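Local coordinates for uncharacterized protein (Kribbella flavida, PDB 4LMI), which is of unknown function but has a SnoaL-like domain of the NTF2 clan and is a putative ketosteroid isomerase, at residues Val37-Pro42 and Asp110-Ala115. Sequence-based numbering, arbitrary orientation.
Sequences VRYELP and DFWPEA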
loop_
_atom_site.group_PDB
_atom_site.type_symbol
_atom_site.label_atom_id
_atom_site.label_comp_id
_atom_site.label_asym_id
_atom_site.label_seq_id
_atom_site.Cartn_x
_atom_site.Cartn_y
_atom_site.Cartn_z
ATOM N N VAL B 37 8.725 -6.047 -18.018
ATOM C CA VAL B 37 7.947 -5.623 -16.853
ATOM C C VAL B 37 7.079 -6.773 -16.333
ATOM O O VAL B 37 6.517 -7.554 -17.113
ATOM C CB VAL B 37 7.103 -4.350 -17.124
ATOM C CG1 VAL B 37 6.078 -4.587 -18.230
ATOM C CG2 VAL B 37 6.426 -3.861 -15.842
ATOM N N ARG B 38 7.015 -6.883 -15.013
ATOM C CA ARG B 38 6.235 -7.925 -14.361
ATOM C C ARG B 38 5.175 -7.282 -13.469
ATOM O O ARG B 38 5.501 -6.492 -12.578
ATOM C CB ARG B 38 7.151 -8.847 -13.555
ATOM C CG ARG B 38 6.406 -9.855 -12.690
ATOM C CD ARG B 38 7.345 -10.919 -12.154
ATOM N NE ARG B 38 6.802 -11.540 -10.956
ATOM C CZ ARG B 38 7.103 -12.765 -10.533
ATOM N NH1 ARG B 38 6.549 -13.225 -9.421
ATOM N NH2 ARG B 38 7.941 -13.533 -11.219
ATOM N N TYR B 39 3.916 -7.625 -13.739
ATOM C CA TYR B 39 2.755 -7.113 -13.014
ATOM C C TYR B 39 2.138 -8.218 -12.171
ATOM O O TYR B 39 1.939 -9.333 -12.653
ATOM C CB TYR B 39 1.719 -6.612 -14.024
ATOM C CG TYR B 39 0.391 -6.154 -13.456
ATOM C CD1 TYR B 39 0.279 -4.936 -12.789
ATOM C CD2 TYR B 39 -0.767 -6.912 -13.635
ATOM C CE1 TYR B 39 -0.936 -4.493 -12.300
ATOM C CE2 TYR B 39 -1.992 -6.480 -13.142
ATOM C CZ TYR B 39 -2.069 -5.270 -12.477
ATOM O OH TYR B 39 -3.272 -4.829 -11.989
ATOM N N GLU B 40 1.836 -7.907 -10.916
ATOM C CA GLU B 40 1.134 -8.841 -10.045
ATOM C C GLU B 40 -0.087 -8.181 -9.439
ATOM O O GLU B 40 -0.052 -6.992 -9.092
ATOM C CB GLU B 40 2.030 -9.294 -8.898
ATOM C CG GLU B 40 3.211 -10.176 -9.263
ATOM C CD GLU B 40 4.001 -10.546 -8.020
ATOM O OE1 GLU B 40 3.956 -9.769 -7.048
ATOM O OE2 GLU B 40 4.656 -11.598 -7.997
ATOM N N LEU B 41 -1.156 -8.967 -9.325
ATOM C CA LEU B 41 -2.312 -8.651 -8.502
ATOM C C LEU B 41 -2.388 -9.731 -7.431
ATOM O O LEU B 41 -3.029 -10.765 -7.652
ATOM C CB LEU B 41 -3.588 -8.686 -9.346
ATOM C CG LEU B 41 -4.032 -7.459 -10.133
ATOM C CD1 LEU B 41 -5.033 -7.863 -11.211
ATOM C CD2 LEU B 41 -4.636 -6.418 -9.199
ATOM N N PRO B 42 -1.712 -9.525 -6.280
ATOM C CA PRO B 42 -1.644 -10.591 -5.273
ATOM C C PRO B 42 -2.995 -11.094 -4.763
ATOM O O PRO B 42 -3.132 -12.292 -4.480
ATOM C CB PRO B 42 -0.836 -9.951 -4.143
ATOM C CG PRO B 42 0.073 -9.005 -4.861
ATOM C CD PRO B 42 -0.772 -8.430 -5.968
ATOM N N ASP B 110 -0.035 -4.418 -7.666
ATOM C CA ASP B 110 -1.285 -3.694 -7.426
ATOM C C ASP B 110 -2.048 -4.325 -6.277
ATOM O O ASP B 110 -2.218 -5.549 -6.247
ATOM C CB ASP B 110 -2.197 -3.806 -8.658
ATOM C CG ASP B 110 -2.031 -2.663 -9.659
ATOM O OD1 ASP B 110 -0.984 -1.982 -9.689
ATOM O OD2 ASP B 110 -2.977 -2.472 -10.461
ATOM N N PHE B 111 -2.517 -3.485 -5.354
ATOM C CA PHE B 111 -3.513 -3.866 -4.354
ATOM C C PHE B 111 -4.739 -2.985 -4.533
ATOM O O PHE B 111 -4.610 -1.773 -4.737
ATOM C CB PHE B 111 -2.968 -3.677 -2.935
ATOM C CG PHE B 111 -1.838 -4.601 -2.593
ATOM C CD1 PHE B 111 -2.096 -5.899 -2.148
ATOM C CD2 PHE B 111 -0.512 -4.175 -2.705
ATOM C CE1 PHE B 111 -1.054 -6.758 -1.824
ATOM C CE2 PHE B 111 0.534 -5.032 -2.382
ATOM C CZ PHE B 111 0.260 -6.326 -1.943
ATOM N N TRP B 112 -5.922 -3.592 -4.454
ATOM C CA TRP B 112 -7.178 -2.852 -4.575
ATOM C C TRP B 112 -8.068 -3.124 -3.398
ATOM O O TRP B 112 -9.021 -3.896 -3.508
ATOM C CB TRP B 112 -7.860 -3.177 -5.904
ATOM C CG TRP B 112 -6.999 -2.726 -7.052
ATOM C CD1 TRP B 112 -6.144 -3.497 -7.836
ATOM C CD2 TRP B 112 -6.824 -1.351 -7.530
ATOM N NE1 TRP B 112 -5.491 -2.715 -8.759
ATOM C CE2 TRP B 112 -5.852 -1.419 -8.628
ATOM C CE3 TRP B 112 -7.367 -0.118 -7.184
ATOM C CZ2 TRP B 112 -5.460 -0.288 -9.334
ATOM C CZ3 TRP B 112 -6.959 1.014 -7.898
ATOM C CH2 TRP B 112 -6.028 0.928 -8.947
ATOM N N PRO B 113 -7.754 -2.507 -2.239
ATOM C CA PRO B 113 -8.576 -2.738 -1.055
ATOM C C PRO B 113 -9.978 -2.197 -1.270
ATOM O O PRO B 113 -10.147 -1.143 -1.896
ATOM C CB PRO B 113 -7.855 -1.946 0.043
ATOM C CG PRO B 113 -7.007 -0.947 -0.678
ATOM C CD PRO B 113 -6.602 -1.635 -1.944
ATOM N N GLU B 114 -10.966 -2.941 -0.783
ATOM C CA GLU B 114 -12.373 -2.539 -0.865
ATOM C C GLU B 114 -12.952 -2.390 0.530
ATOM O O GLU B 114 -12.436 -2.975 1.481
ATOM C CB GLU B 114 -13.177 -3.569 -1.660
ATOM C CG GLU B 114 -12.705 -3.700 -3.098
ATOM C CD GLU B 114 -13.540 -4.647 -3.921
ATOM O OE1 GLU B 114 -13.454 -5.870 -3.693
ATOM O OE2 GLU B 114 -14.268 -4.166 -4.813
ATOM N N ALA B 115 -14.021 -1.605 0.648
ATOM C CA ALA B 115 -14.708 -1.426 1.930
ATOM C C ALA B 115 -15.156 -2.776 2.491
ATOM O O ALA B 115 -15.472 -3.690 1.734
ATOM C CB ALA B 115 -15.898 -0.489 1.772
#
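Asp110 sits at the centre of this buried contact, where the parallel strands 37-41 and 104-111 end side by side in the mixed sheet of an NTF2-like fold. Its OD2 accepts two hydrogen bonds. Tyr39 OH donates one to Asp110 OD2 at 2.8 Å, from above the carboxylate plane. Trp112 NE1 gives the second, 3.0 Å to Asp110 OD2, nearly in the indole plane but bent at the hydrogen (141°). The carboxylate meets the Tyr39 ring at its edge, with the two planes 79° apart. Two donors on one oxygen would probably favour the ionised acid. An alanine in place of Asp110 would remove the acceptor shared by Tyr39 OH and Trp112 NE1, and would probably leave both rings less firmly placed. Leu41 CD2 packs against this group, 3.6 Å from Trp112 CD1 at the indole edge and equally close to Asp110 CB. A backbone bond also ties Asp110 to the neighbouring strand: its N donates to Glu40 O at 2.9 Å, almost straight. Tyr39 reaches the acid because its CG is anti to the backbone N (chi1 175°). Further out, its ring meets those of Tyr54 and Phe57. The Trp112 side chain also touches Val83 and Leu85 and lies near a bound HEPES molecule, which may mark a pocket. Glu40 and Phe111 point to the other face of the sheet, where Glu40 OE2 forms a salt bridge with Arg38 NH1 and accepts a hydrogen bond from Glu132 N of the second subunit. On that side too, Pro42 crosses Phe111 at about a right angle, with Pro42 CG 3.9 Å from Phe111 CE1.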